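Long-range contacts in periplasmic oligopeptide-binding protein (Burkholderia pseudomallei, PDB 3ZS6), which binds short peptides in the periplasm and probably delivers them to an ABC transporter for uptake into the cell: residues P20-E24 / T97-Y101; P50-A55 / F66-A72; T63-K67 / V142-P146; V105-A111 / D123-R127. One frame throughout, in Å; residues are numbered along the deposited sequence.

In the fold
Contacts 2, 3 and 4 all reach one antiparallel sheet, whereas contact 1 joins two irregular loops beside the bound peptide and lies nearest the centre of the chain. Contact 2 is the backbone pairing of strands 48-60 and 63-68, largely buried but with Gln-54 and Ala-55 exposed; contact 3 starts from the same strand 63-68, sharing Phe-66 and Lys-67, and is almost wholly aromatic and apolar packing in the interior. Contact 4, partly buried, mixes an apolar cluster with two hydrogen bonds and touches contact 3 through Phe-107 and Val-108. Contact 1, partly buried, relies on one serine hydroxyl and two waters, contact 2 mainly on backbone hydrogen bonds. Contact 1's second segment adjoins contact 4 in sequence.

Contact 1 (P20-E24 / T97-Y101); sequences PAHIE and TGSKY
Two loops without regular helix or strand run side by side, their end-to-end directions 33° apart: 20-24 leads towards helix 26-35; loop 97-101 follows helix 82-93. Their CA atoms are nearest at His-22 and Ser-99 (5.4 Å) and at Glu-24 and Tyr-101 (6.3 Å). An ST turn shapes the second loop, Tyr-101 N donating to Ser-99 OG at 2.9 Å. With chi1 t, the same Ser-99 OG donates to Ala-21 O at 2.6 Å, so one hydroxyl both shapes its own loop and ties it to the other. Gly-98 precedes it with phi 73°. His-22 (chi1 m) turns its ring edge to the carbonyls, CE1 lying 3.3 Å from Thr-97 O. One water joins His-22 ND1 (2.9 Å) to Lys-100 N (3.0 Å); a second sits 2.9 Å from His-22 NE2. Glu-24 (m, t) reaches across Lys-100, CD to CB 3.6 Å, while its OE1 bonds His-395 and Gln-426. Tyr-101 OH bonds Asp-409 and, weakly, the backbone of the bound peptide, which Glu-24 also meets through backbone hydrogen bonds; the pair of loops thus belongs to the peptide site of this solute-binding protein. At the other end, Ala-21 CB packs on Thr-97 CG2 at 4.2 Å.

Contact 2 (P50-A55 / F66-A72); sequences PGVAQA and FKLRRDA
A classic beta bulge interrupts the hairpin of strands 48-60 and 63-68, with Gln-54 and Ala-55 both facing Lys-67. Ala-53 and Leu-68 form an antiparallel non-hydrogen-bonded pair (CA to CA 4.0 Å) with diverging side chains; Ala-55 and Lys-67 form a hydrogen-bonded pair (CA to CA 5.3 Å), the register having shifted by one. Among the backbone bonds, Lys-67 N donates to Ala-55 O at 2.8 Å and Arg-69 N to Val-52 O at 2.9 Å. Lys-67 O receives Gln-54 N at 2.8 Å and, weakly, Ala-55 N at 3.4 Å. In the apolar contacts, Val-52 CG1 meets Ala-72 CB at 3.9 Å and Leu-68 CD2 at 4.3 Å, and Ala-53 CB touches Leu-68 CD2 and the edge of the Phe-66 ring at CD2, both at 4.0 Å. Gln-54 CB lies over one face of the Arg-69 guanidinium, which also makes a cation-pi contact with Trp-201. On its other side strand 63-68 pairs with strand 133-137, Phe-66 bonding Ile-134 through the backbone. Arg-69 (p, t, p) donates two hydrogen bonds to Gly-51 O, from NE at 3.0 Å and from NH2 at 2.9 Å.

Contact 3 (T63-K67 / V142-P146); sequences TWIFK and VSYFP
Strand 63-67 of the antiparallel sheet presents Trp-64 and Phe-66, alternate residues on one face, to a type I beta turn, Val-142 to Phe-145. The backbones stay apart, 8.1 Å between the CA atoms of Trp-64 and Phe-145, and the large rings fill the gap. Trp-64 (chi1 m, chi2 86°) lays one indole face over Phe-145 and Pro-146: Phe-145 CB stands 3.8 Å from the centroid of the five-membered ring, and Pro-146 CD 3.6 Å from that of the six-membered ring, both CH-pi contacts. The Trp-64 edge fits against the turn, CZ2 3.5 Å from Ser-143 O. Phe-66 (chi1 m) fills the space beside these residues, its CZ 4.1 Å from Phe-145 CD2. Trp-64 also stacks on His-58 of strand 48-60. The turn packs on one face of the sheet, in the interior. Trp-64 NE1 bonds Val-142 O weakly at 3.1 Å, and a water bridges both residues, accepting from Val-142 N at 3.1 Å and weakly from Trp-64 NE1 at 2.9 Å.

Contact 4 (V105-A111 / D123-R127); sequences VEFVKNA and DLGIR
Leu-124 (t, p) lays its branched end over three side chains of 105-111: CD1 is 3.6 Å from Val-108 CG1 and 3.7 Å from Ala-111 CB, and CD2 is 4.0 Å from Val-105 CG2. The first segment makes a type II beta turn from Val-108 to Ala-111, closed by Ala-111 N to Val-108 O at 3.0 Å, with Asn-110 at phi 79°. The CA atoms of Lys-109 and Gly-125 lie only 4.5 Å apart, and Gly-125 N donates to Lys-109 O at 2.8 Å. A CB on Gly-125 would fall 2.6 Å from Lys-109 CB, a clash. Asn-110 (chi1 m) holds the N-cap position of helix 111-115 but makes no capping bond with its side chain; instead its ND2 donates almost linearly to Asp-123 O at 2.9 Å. This is a turn-to-strand junction at the edge of the sheet: Trp-89 of helix 82-93 packs on Val-108, Leu-124 and Ile-126, Ile-114 of helix 111-115 touches Leu-124, and strand 133-137 contributes Val-136 against Val-108.

Contact 1 (P20-E24 / T97-Y101)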
loop_
_atom_site.group_PDB
_atom_site.type_symbol
_atom_site.label_atom_id
_atom_site.label_comp_id
_atom_site.label_asym_id
_atom_site.label_seq_id
_atom_site.Cartn_x
_atom_site.Cartn_y
_atom_site.Cartn_z
ATOM N N PRO A 20 9.762 0.328 11.269
ATOM C CA PRO A 20 9.818 -0.060 9.854
ATOM C C PRO A 20 9.464 -1.524 9.619
ATOM O O PRO A 20 8.871 -1.840 8.589
ATOM C CB PRO A 20 11.279 0.209 9.479
ATOM C CG PRO A 20 11.640 1.385 10.339
ATOM C CD PRO A 20 10.916 1.156 11.655
ATOM N N ALA A 21 9.800 -2.401 10.556
ATOM C CA ALA A 21 9.523 -3.824 10.385
ATOM C C ALA A 21 8.039 -4.178 10.499
ATOM O O ALA A 21 7.622 -5.269 10.102
ATOM C CB ALA A 21 10.336 -4.653 11.376
ATOM N N HIS A 22 7.242 -3.268 11.046
ATOM C CA HIS A 22 5.824 -3.552 11.231
ATOM C C HIS A 22 4.908 -2.589 10.470
ATOM O O HIS A 22 3.690 -2.605 10.645
ATOM C CB HIS A 22 5.495 -3.593 12.723
ATOM C CG HIS A 22 6.268 -4.639 13.463
ATOM N ND1 HIS A 22 6.056 -5.988 13.273
ATOM C CD2 HIS A 22 7.280 -4.538 14.358
ATOM C CE1 HIS A 22 6.888 -6.674 14.038
ATOM N NE2 HIS A 22 7.642 -5.819 14.705
ATOM N N ILE A 23 5.503 -1.759 9.619
ATOM C CA ILE A 23 4.734 -0.819 8.804
ATOM C C ILE A 23 4.112 -1.534 7.595
ATOM O O ILE A 23 4.808 -2.208 6.835
ATOM C CB ILE A 23 5.616 0.367 8.344
ATOM C CG1 ILE A 23 5.932 1.265 9.547
ATOM C CG2 ILE A 23 4.919 1.157 7.212
ATOM C CD1 ILE A 23 6.868 2.452 9.244
ATOM N N GLU A 24 2.802 -1.399 7.430
ATOM C CA GLU A 24 2.090 -2.100 6.363
ATOM C C GLU A 24 1.282 -1.174 5.462
ATOM O O GLU A 24 0.960 -1.538 4.328
ATOM C CB GLU A 24 1.071 -3.091 6.943
ATOM C CG GLU A 24 1.607 -4.239 7.739
ATOM C CD GLU A 24 0.481 -5.151 8.188
ATOM O OE1 GLU A 24 -0.174 -5.769 7.314
ATOM O OE2 GLU A 24 0.249 -5.242 9.410
ATOM N N THR A 97 10.864 -12.008 14.275
ATOM C CA THR A 97 10.445 -10.608 14.325
ATOM C C THR A 97 8.931 -10.467 14.148
ATOM O O THR A 97 8.316 -9.546 14.687
ATOM C CB THR A 97 11.150 -9.767 13.239
ATOM O OG1 THR A 97 12.574 -9.833 13.416
ATOM C CG2 THR A 97 10.691 -8.313 13.301
ATOM N N GLY A 98 8.334 -11.369 13.374
ATOM C CA GLY A 98 6.898 -11.339 13.143
ATOM C C GLY A 98 6.412 -10.227 12.222
ATOM O O GLY A 98 5.278 -9.764 12.354
ATOM N N SER A 99 7.256 -9.787 11.291
ATOM C CA SER A 99 6.822 -8.782 10.309
ATOM C C SER A 99 5.718 -9.317 9.400
ATOM O O SER A 99 5.787 -10.452 8.928
ATOM C CB SER A 99 7.978 -8.322 9.429
ATOM O OG SER A 99 7.530 -7.349 8.480
ATOM N N LYS A 100 4.716 -8.486 9.143
ATOM C CA LYS A 100 3.702 -8.803 8.141
ATOM C C LYS A 100 4.101 -8.298 6.756
ATOM O O LYS A 100 3.330 -8.415 5.803
ATOM C CB LYS A 100 2.339 -8.221 8.539
ATOM C CG LYS A 100 1.683 -8.931 9.718
ATOM C CD LYS A 100 1.450 -10.395 9.385
ATOM C CE LYS A 100 0.497 -11.061 10.379
ATOM N NZ LYS A 100 0.216 -12.484 9.995
ATOM N N TYR A 101 5.299 -7.730 6.638
ATOM C CA TYR A 101 5.723 -7.167 5.358
ATOM C C TYR A 101 7.031 -7.735 4.840
ATOM O O TYR A 101 7.872 -6.999 4.335
ATOM C CB TYR A 101 5.808 -5.636 5.420
ATOM C CG TYR A 101 5.183 -4.950 4.215
ATOM C CD1 TYR A 101 3.816 -4.696 4.177
ATOM C CD2 TYR A 101 5.950 -4.575 3.118
ATOM C CE1 TYR A 101 3.232 -4.078 3.094
ATOM C CE2 TYR A 101 5.370 -3.943 2.013
ATOM C CZ TYR A 101 4.004 -3.698 2.017
ATOM O OH TYR A 101 3.390 -3.085 0.950
HETATM O O HOH W 1 3.962 -6.698 11.408
HETATM O O HOH W 2 9.318 -6.954 16.719
#

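Contact 2 (P50-A55 / F66-A72)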
loop_
_atom_site.group_PDB
_atom_site.type_symbol
_atom_site.label_atom_id
_atom_site.label_comp_id
_atom_site.label_asym_id
_atom_site.label_seq_id
_atom_site.Cartn_x
_atom_site.Cartn_y
_atom_site.Cartn_z
ATOM N N PRO A 50 18.419 9.587 -4.823
ATOM C CA PRO A 50 19.340 9.175 -3.752
ATOM C C PRO A 50 18.789 9.425 -2.351
ATOM O O PRO A 50 18.273 10.511 -2.075
ATOM C CB PRO A 50 20.574 10.060 -3.987
ATOM C CG PRO A 50 20.545 10.354 -5.461
ATOM C CD PRO A 50 19.071 10.479 -5.803
ATOM N N GLY A 51 18.882 8.413 -1.492
ATOM C CA GLY A 51 18.575 8.556 -0.076
ATOM C C GLY A 51 19.883 8.528 0.705
ATOM O O GLY A 51 20.729 9.414 0.543
ATOM N N VAL A 52 20.064 7.504 1.534
ATOM C CA VAL A 52 21.352 7.287 2.196
ATOM C C VAL A 52 22.402 6.906 1.153
ATOM O O VAL A 52 23.576 7.289 1.261
ATOM C CB VAL A 52 21.266 6.194 3.296
ATOM C CG1 VAL A 52 22.631 5.980 3.944
ATOM C CG2 VAL A 52 20.196 6.564 4.362
ATOM N N ALA A 53 21.969 6.167 0.131
ATOM C CA ALA A 53 22.839 5.832 -0.990
ATOM C C ALA A 53 22.947 7.025 -1.944
ATOM O O ALA A 53 21.938 7.547 -2.416
ATOM C CB ALA A 53 22.322 4.588 -1.730
ATOM N N GLN A 54 24.170 7.460 -2.226
ATOM C CA GLN A 54 24.357 8.561 -3.160
ATOM C C GLN A 54 24.352 8.042 -4.600
ATOM O O GLN A 54 24.123 8.798 -5.543
ATOM C CB GLN A 54 25.638 9.345 -2.850
ATOM C CG GLN A 54 26.915 8.533 -2.939
ATOM C CD GLN A 54 28.155 9.369 -2.684
ATOM O OE1 GLN A 54 28.217 10.138 -1.722
ATOM N NE2 GLN A 54 29.148 9.234 -3.559
ATOM N N ALA A 55 24.578 6.742 -4.762
ATOM C CA ALA A 55 24.628 6.140 -6.089
ATOM C C ALA A 55 24.433 4.631 -6.020
ATOM O O ALA A 55 24.638 4.017 -4.976
ATOM C CB ALA A 55 25.960 6.476 -6.779
ATOM N N PHE A 66 25.236 -0.452 -3.816
ATOM C CA PHE A 66 24.821 0.865 -3.343
ATOM C C PHE A 66 25.994 1.541 -2.643
ATOM O O PHE A 66 26.586 0.986 -1.715
ATOM C CB PHE A 66 23.626 0.761 -2.373
ATOM C CG PHE A 66 22.351 0.273 -3.020
ATOM C CD1 PHE A 66 22.100 -1.084 -3.151
ATOM C CD2 PHE A 66 21.409 1.171 -3.492
ATOM C CE1 PHE A 66 20.928 -1.539 -3.736
ATOM C CE2 PHE A 66 20.232 0.725 -4.084
ATOM C CZ PHE A 66 19.994 -0.635 -4.208
ATOM N N LYS A 67 26.339 2.736 -3.100
ATOM C CA LYS A 67 27.398 3.509 -2.465
ATOM C C LYS A 67 26.762 4.529 -1.545
ATOM O O LYS A 67 26.031 5.415 -1.995
ATOM C CB LYS A 67 28.277 4.205 -3.510
ATOM C CG LYS A 67 29.273 3.286 -4.193
ATOM C CD LYS A 67 30.269 2.681 -3.200
ATOM C CE LYS A 67 31.214 3.725 -2.609
ATOM N NZ LYS A 67 30.522 4.680 -1.687
ATOM N N LEU A 68 27.021 4.392 -0.252
ATOM C CA LEU A 68 26.416 5.282 0.732
ATOM C C LEU A 68 27.203 6.588 0.863
ATOM O O LEU A 68 28.429 6.611 0.716
ATOM C CB LEU A 68 26.314 4.594 2.093
ATOM C CG LEU A 68 25.742 3.178 2.135
ATOM C CD1 LEU A 68 25.533 2.759 3.579
ATOM C CD2 LEU A 68 24.430 3.073 1.341
ATOM N N ARG A 69 26.494 7.680 1.122
ATOM C CA ARG A 69 27.164 8.928 1.456
ATOM C C ARG A 69 27.774 8.744 2.838
ATOM O O ARG A 69 27.352 7.871 3.604
ATOM C CB ARG A 69 26.185 10.104 1.441
ATOM C CG ARG A 69 25.165 10.081 2.562
ATOM C CD ARG A 69 24.087 11.142 2.355
ATOM N NE ARG A 69 23.239 10.838 1.207
ATOM C CZ ARG A 69 23.394 11.357 -0.006
ATOM N NH1 ARG A 69 24.377 12.227 -0.258
ATOM N NH2 ARG A 69 22.565 10.998 -0.975
ATOM N N ARG A 70 28.768 9.559 3.157
ATOM C CA ARG A 70 29.526 9.378 4.385
ATOM C C ARG A 70 28.973 10.205 5.537
ATOM O O ARG A 70 29.417 10.070 6.670
ATOM C CB ARG A 70 31.002 9.742 4.141
ATOM C CG ARG A 70 31.653 8.937 3.018
ATOM C CD ARG A 70 33.024 9.486 2.641
ATOM N NE ARG A 70 34.114 8.617 3.082
ATOM C CZ ARG A 70 34.787 8.777 4.220
ATOM N NH1 ARG A 70 34.481 9.772 5.042
ATOM N NH2 ARG A 70 35.767 7.943 4.535
ATOM N N ASP A 71 28.008 11.071 5.258
ATOM C CA ASP A 71 27.551 11.985 6.300
ATOM C C ASP A 71 26.102 11.760 6.740
ATOM O O ASP A 71 25.484 12.642 7.326
ATOM C CB ASP A 71 27.793 13.445 5.888
ATOM C CG ASP A 71 27.027 13.834 4.644
ATOM O OD1 ASP A 71 26.531 12.928 3.939
ATOM O OD2 ASP A 71 26.908 15.047 4.375
ATOM N N ALA A 72 25.568 10.571 6.476
ATOM C CA ALA A 72 24.239 10.228 6.970
ATOM C C ALA A 72 24.295 9.955 8.474
ATOM O O ALA A 72 25.154 9.212 8.954
ATOM C CB ALA A 72 23.683 9.022 6.225
#

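Contact 3 (T63-K67 / V142-P146)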
loop_
_atom_site.group_PDB
_atom_site.type_symbol
_atom_site.label_atom_id
_atom_site.label_comp_id
_atom_site.label_asym_id
_atom_site.label_seq_id
_atom_site.Cartn_x
_atom_site.Cartn_y
_atom_site.Cartn_z
ATOM N N THR A 63 22.769 -8.784 -9.045
ATOM C CA THR A 63 23.632 -8.049 -8.121
ATOM C C THR A 63 23.523 -6.531 -8.256
ATOM O O THR A 63 23.708 -5.982 -9.344
ATOM C CB THR A 63 25.100 -8.448 -8.315
ATOM O OG1 THR A 63 25.235 -9.861 -8.132
ATOM C CG2 THR A 63 25.994 -7.720 -7.313
ATOM N N TRP A 64 23.232 -5.866 -7.138
ATOM C CA TRP A 64 23.217 -4.403 -7.065
ATOM C C TRP A 64 24.247 -3.889 -6.055
ATOM O O TRP A 64 24.442 -4.479 -4.991
ATOM C CB TRP A 64 21.827 -3.895 -6.656
ATOM C CG TRP A 64 20.767 -4.047 -7.712
ATOM C CD1 TRP A 64 19.988 -5.149 -7.945
ATOM C CD2 TRP A 64 20.363 -3.060 -8.670
ATOM N NE1 TRP A 64 19.132 -4.908 -8.994
ATOM C CE2 TRP A 64 19.338 -3.633 -9.454
ATOM C CE3 TRP A 64 20.775 -1.748 -8.946
ATOM C CZ2 TRP A 64 18.719 -2.942 -10.496
ATOM C CZ3 TRP A 64 20.158 -1.060 -9.976
ATOM C CH2 TRP A 64 19.137 -1.657 -10.739
ATOM N N ILE A 65 24.899 -2.781 -6.390
ATOM C CA ILE A 65 25.833 -2.132 -5.477
ATOM C C ILE A 65 25.290 -0.752 -5.112
ATOM O O ILE A 65 24.916 0.019 -5.992
ATOM C CB ILE A 65 27.232 -1.963 -6.121
ATOM C CG1 ILE A 65 27.853 -3.323 -6.436
ATOM C CG2 ILE A 65 28.161 -1.168 -5.206
ATOM C CD1 ILE A 65 28.293 -4.085 -5.214
ATOM N N PHE A 66 25.236 -0.452 -3.816
ATOM C CA PHE A 66 24.821 0.865 -3.343
ATOM C C PHE A 66 25.994 1.541 -2.643
ATOM O O PHE A 66 26.586 0.986 -1.715
ATOM C CB PHE A 66 23.626 0.761 -2.373
ATOM C CG PHE A 66 22.351 0.273 -3.020
ATOM C CD1 PHE A 66 22.100 -1.084 -3.151
ATOM C CD2 PHE A 66 21.409 1.171 -3.492
ATOM C CE1 PHE A 66 20.928 -1.539 -3.736
ATOM C CE2 PHE A 66 20.232 0.725 -4.084
ATOM C CZ PHE A 66 19.994 -0.635 -4.208
ATOM N N LYS A 67 26.339 2.736 -3.100
ATOM C CA LYS A 67 27.398 3.509 -2.465
ATOM C C LYS A 67 26.762 4.529 -1.545
ATOM O O LYS A 67 26.031 5.415 -1.995
ATOM C CB LYS A 67 28.277 4.205 -3.510
ATOM C CG LYS A 67 29.273 3.286 -4.193
ATOM C CD LYS A 67 30.269 2.681 -3.200
ATOM C CE LYS A 67 31.214 3.725 -2.609
ATOM N NZ LYS A 67 30.522 4.680 -1.687
ATOM N N VAL A 142 16.168 -8.323 -11.050
ATOM C CA VAL A 142 15.133 -7.326 -10.800
ATOM C C VAL A 142 15.646 -5.969 -11.273
ATOM O O VAL A 142 16.504 -5.363 -10.632
ATOM C CB VAL A 142 14.780 -7.241 -9.294
ATOM C CG1 VAL A 142 13.694 -6.186 -9.043
ATOM C CG2 VAL A 142 14.354 -8.604 -8.763
ATOM N N SER A 143 15.116 -5.487 -12.388
ATOM C CA SER A 143 15.689 -4.314 -13.044
ATOM C C SER A 143 15.380 -3.019 -12.294
ATOM O O SER A 143 16.053 -2.012 -12.482
ATOM C CB SER A 143 15.190 -4.214 -14.488
ATOM O OG SER A 143 13.801 -3.929 -14.521
ATOM N N TYR A 144 14.351 -3.057 -11.453
ATOM C CA TYR A 144 13.856 -1.871 -10.774
ATOM C C TYR A 144 14.117 -1.937 -9.267
ATOM O O TYR A 144 13.500 -1.210 -8.483
ATOM C CB TYR A 144 12.355 -1.724 -11.028
ATOM C CG TYR A 144 11.571 -3.003 -10.774
ATOM C CD1 TYR A 144 11.105 -3.314 -9.502
ATOM C CD2 TYR A 144 11.309 -3.899 -11.808
ATOM C CE1 TYR A 144 10.394 -4.478 -9.262
ATOM C CE2 TYR A 144 10.603 -5.066 -11.588
ATOM C CZ TYR A 144 10.144 -5.352 -10.315
ATOM O OH TYR A 144 9.442 -6.515 -10.094
ATOM N N PHE A 145 15.038 -2.802 -8.860
ATOM C CA PHE A 145 15.234 -3.042 -7.439
ATOM C C PHE A 145 15.356 -1.771 -6.590
ATOM O O PHE A 145 14.860 -1.729 -5.467
ATOM C CB PHE A 145 16.405 -3.993 -7.162
ATOM C CG PHE A 145 16.519 -4.370 -5.713
ATOM C CD1 PHE A 145 15.555 -5.180 -5.123
ATOM C CD2 PHE A 145 17.546 -3.868 -4.923
ATOM C CE1 PHE A 145 15.628 -5.512 -3.775
ATOM C CE2 PHE A 145 17.627 -4.196 -3.575
ATOM C CZ PHE A 145 16.656 -5.020 -2.995
ATOM N N PRO A 146 16.016 -0.727 -7.115
ATOM C CA PRO A 146 16.149 0.449 -6.246
ATOM C C PRO A 146 14.811 1.063 -5.803
ATOM O O PRO A 146 14.765 1.636 -4.715
ATOM C CB PRO A 146 16.972 1.427 -7.103
ATOM C CG PRO A 146 17.794 0.525 -7.994
ATOM C CD PRO A 146 16.867 -0.637 -8.317
HETATM O O HOH W 3 18.819 -7.777 -9.508
#

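Contact 4 (V105-A111 / D123-R127)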
loop_
_atom_site.group_PDB
_atom_site.type_symbol
_atom_site.label_atom_id
_atom_site.label_comp_id
_atom_site.label_asym_id
_atom_site.label_seq_id
_atom_site.Cartn_x
_atom_site.Cartn_y
_atom_site.Cartn_z
ATOM N N VAL A 105 11.523 -7.828 1.173
ATOM C CA VAL A 105 12.853 -8.411 1.290
ATOM C C VAL A 105 12.899 -9.767 0.586
ATOM O O VAL A 105 13.957 -10.366 0.413
ATOM C CB VAL A 105 13.281 -8.549 2.765
ATOM C CG1 VAL A 105 12.598 -9.754 3.407
ATOM C CG2 VAL A 105 14.800 -8.655 2.871
ATOM N N GLU A 106 11.738 -10.229 0.145
ATOM C CA GLU A 106 11.626 -11.552 -0.453
ATOM C C GLU A 106 12.449 -11.701 -1.735
ATOM O O GLU A 106 12.838 -12.814 -2.096
ATOM C CB GLU A 106 10.156 -11.887 -0.719
ATOM C CG GLU A 106 9.773 -13.325 -0.438
ATOM C CD GLU A 106 8.272 -13.546 -0.538
ATOM O OE1 GLU A 106 7.537 -13.047 0.340
ATOM O OE2 GLU A 106 7.827 -14.210 -1.498
ATOM N N PHE A 107 12.721 -10.592 -2.420
ATOM C CA PHE A 107 13.512 -10.652 -3.653
ATOM C C PHE A 107 14.987 -10.914 -3.349
ATOM O O PHE A 107 15.745 -11.343 -4.221
ATOM C CB PHE A 107 13.390 -9.358 -4.469
ATOM C CG PHE A 107 12.013 -9.095 -5.011
ATOM C CD1 PHE A 107 10.933 -9.873 -4.629
ATOM C CD2 PHE A 107 11.803 -8.063 -5.914
ATOM C CE1 PHE A 107 9.665 -9.622 -5.133
ATOM C CE2 PHE A 107 10.541 -7.808 -6.423
ATOM C CZ PHE A 107 9.470 -8.588 -6.031
ATOM N N VAL A 108 15.393 -10.648 -2.111
ATOM C CA VAL A 108 16.790 -10.815 -1.728
ATOM C C VAL A 108 17.173 -12.287 -1.565
ATOM O O VAL A 108 16.372 -13.110 -1.117
ATOM C CB VAL A 108 17.125 -10.026 -0.456
ATOM C CG1 VAL A 108 18.603 -10.162 -0.120
ATOM C CG2 VAL A 108 16.753 -8.559 -0.644
ATOM N N LYS A 109 18.411 -12.598 -1.940
ATOM C CA LYS A 109 18.907 -13.965 -1.962
ATOM C C LYS A 109 18.752 -14.648 -0.608
ATOM O O LYS A 109 19.164 -14.110 0.426
ATOM C CB LYS A 109 20.372 -13.985 -2.416
ATOM C CG LYS A 109 20.924 -15.367 -2.697
ATOM C CD LYS A 109 20.082 -16.093 -3.738
ATOM C CE LYS A 109 20.771 -17.358 -4.230
ATOM N NZ LYS A 109 21.984 -17.040 -5.040
ATOM N N ASN A 110 18.121 -15.817 -0.627
ATOM C CA ASN A 110 17.899 -16.619 0.570
ATOM C C ASN A 110 16.738 -16.169 1.459
ATOM O O ASN A 110 16.395 -16.852 2.419
ATOM C CB ASN A 110 19.179 -16.708 1.401
ATOM C CG ASN A 110 20.238 -17.573 0.748
ATOM O OD1 ASN A 110 19.934 -18.434 -0.076
ATOM N ND2 ASN A 110 21.489 -17.347 1.114
ATOM N N ALA A 111 16.137 -15.026 1.147
ATOM C CA ALA A 111 15.056 -14.495 1.988
ATOM C C ALA A 111 13.916 -15.500 2.224
ATOM O O ALA A 111 13.453 -15.665 3.358
ATOM C CB ALA A 111 14.513 -13.182 1.419
ATOM N N ASP A 123 22.159 -15.498 6.669
ATOM C CA ASP A 123 22.349 -15.962 5.291
ATOM C C ASP A 123 21.774 -15.017 4.229
ATOM O O ASP A 123 21.981 -15.226 3.032
ATOM C CB ASP A 123 21.749 -17.361 5.100
ATOM C CG ASP A 123 22.572 -18.455 5.769
ATOM O OD1 ASP A 123 23.725 -18.189 6.171
ATOM O OD2 ASP A 123 22.067 -19.589 5.876
ATOM N N LEU A 124 21.048 -13.989 4.659
ATOM C CA LEU A 124 20.412 -13.063 3.720
ATOM C C LEU A 124 21.426 -12.413 2.772
ATOM O O LEU A 124 22.509 -11.989 3.191
ATOM C CB LEU A 124 19.639 -11.980 4.478
ATOM C CG LEU A 124 18.738 -11.033 3.682
ATOM C CD1 LEU A 124 17.649 -11.812 2.940
ATOM C CD2 LEU A 124 18.111 -9.998 4.621
ATOM N N GLY A 125 21.058 -12.311 1.500
ATOM C CA GLY A 125 21.947 -11.756 0.494
ATOM C C GLY A 125 22.146 -10.247 0.514
ATOM O O GLY A 125 22.115 -9.606 -0.534
ATOM N N ILE A 126 22.339 -9.667 1.696
ATOM C CA ILE A 126 22.810 -8.291 1.779
ATOM C C ILE A 126 24.113 -8.235 2.570
ATOM O O ILE A 126 24.211 -8.801 3.658
ATOM C CB ILE A 126 21.778 -7.322 2.398
ATOM C CG1 ILE A 126 22.339 -5.893 2.401
ATOM C CG2 ILE A 126 21.409 -7.746 3.806
ATOM C CD1 ILE A 126 21.328 -4.823 2.793
ATOM N N ARG A 127 25.107 -7.544 2.022
ATOM C CA ARG A 127 26.445 -7.550 2.609
ATOM C C ARG A 127 27.073 -6.156 2.680
ATOM O O ARG A 127 26.979 -5.366 1.735
ATOM C CB ARG A 127 27.343 -8.497 1.810
ATOM C CG ARG A 127 28.751 -8.652 2.342
ATOM C CD ARG A 127 29.462 -9.819 1.659
ATOM N NE ARG A 127 29.757 -9.560 0.251
ATOM C CZ ARG A 127 30.965 -9.241 -0.213
ATOM N NH1 ARG A 127 31.996 -9.139 0.619
ATOM N NH2 ARG A 127 31.144 -9.026 -1.511
#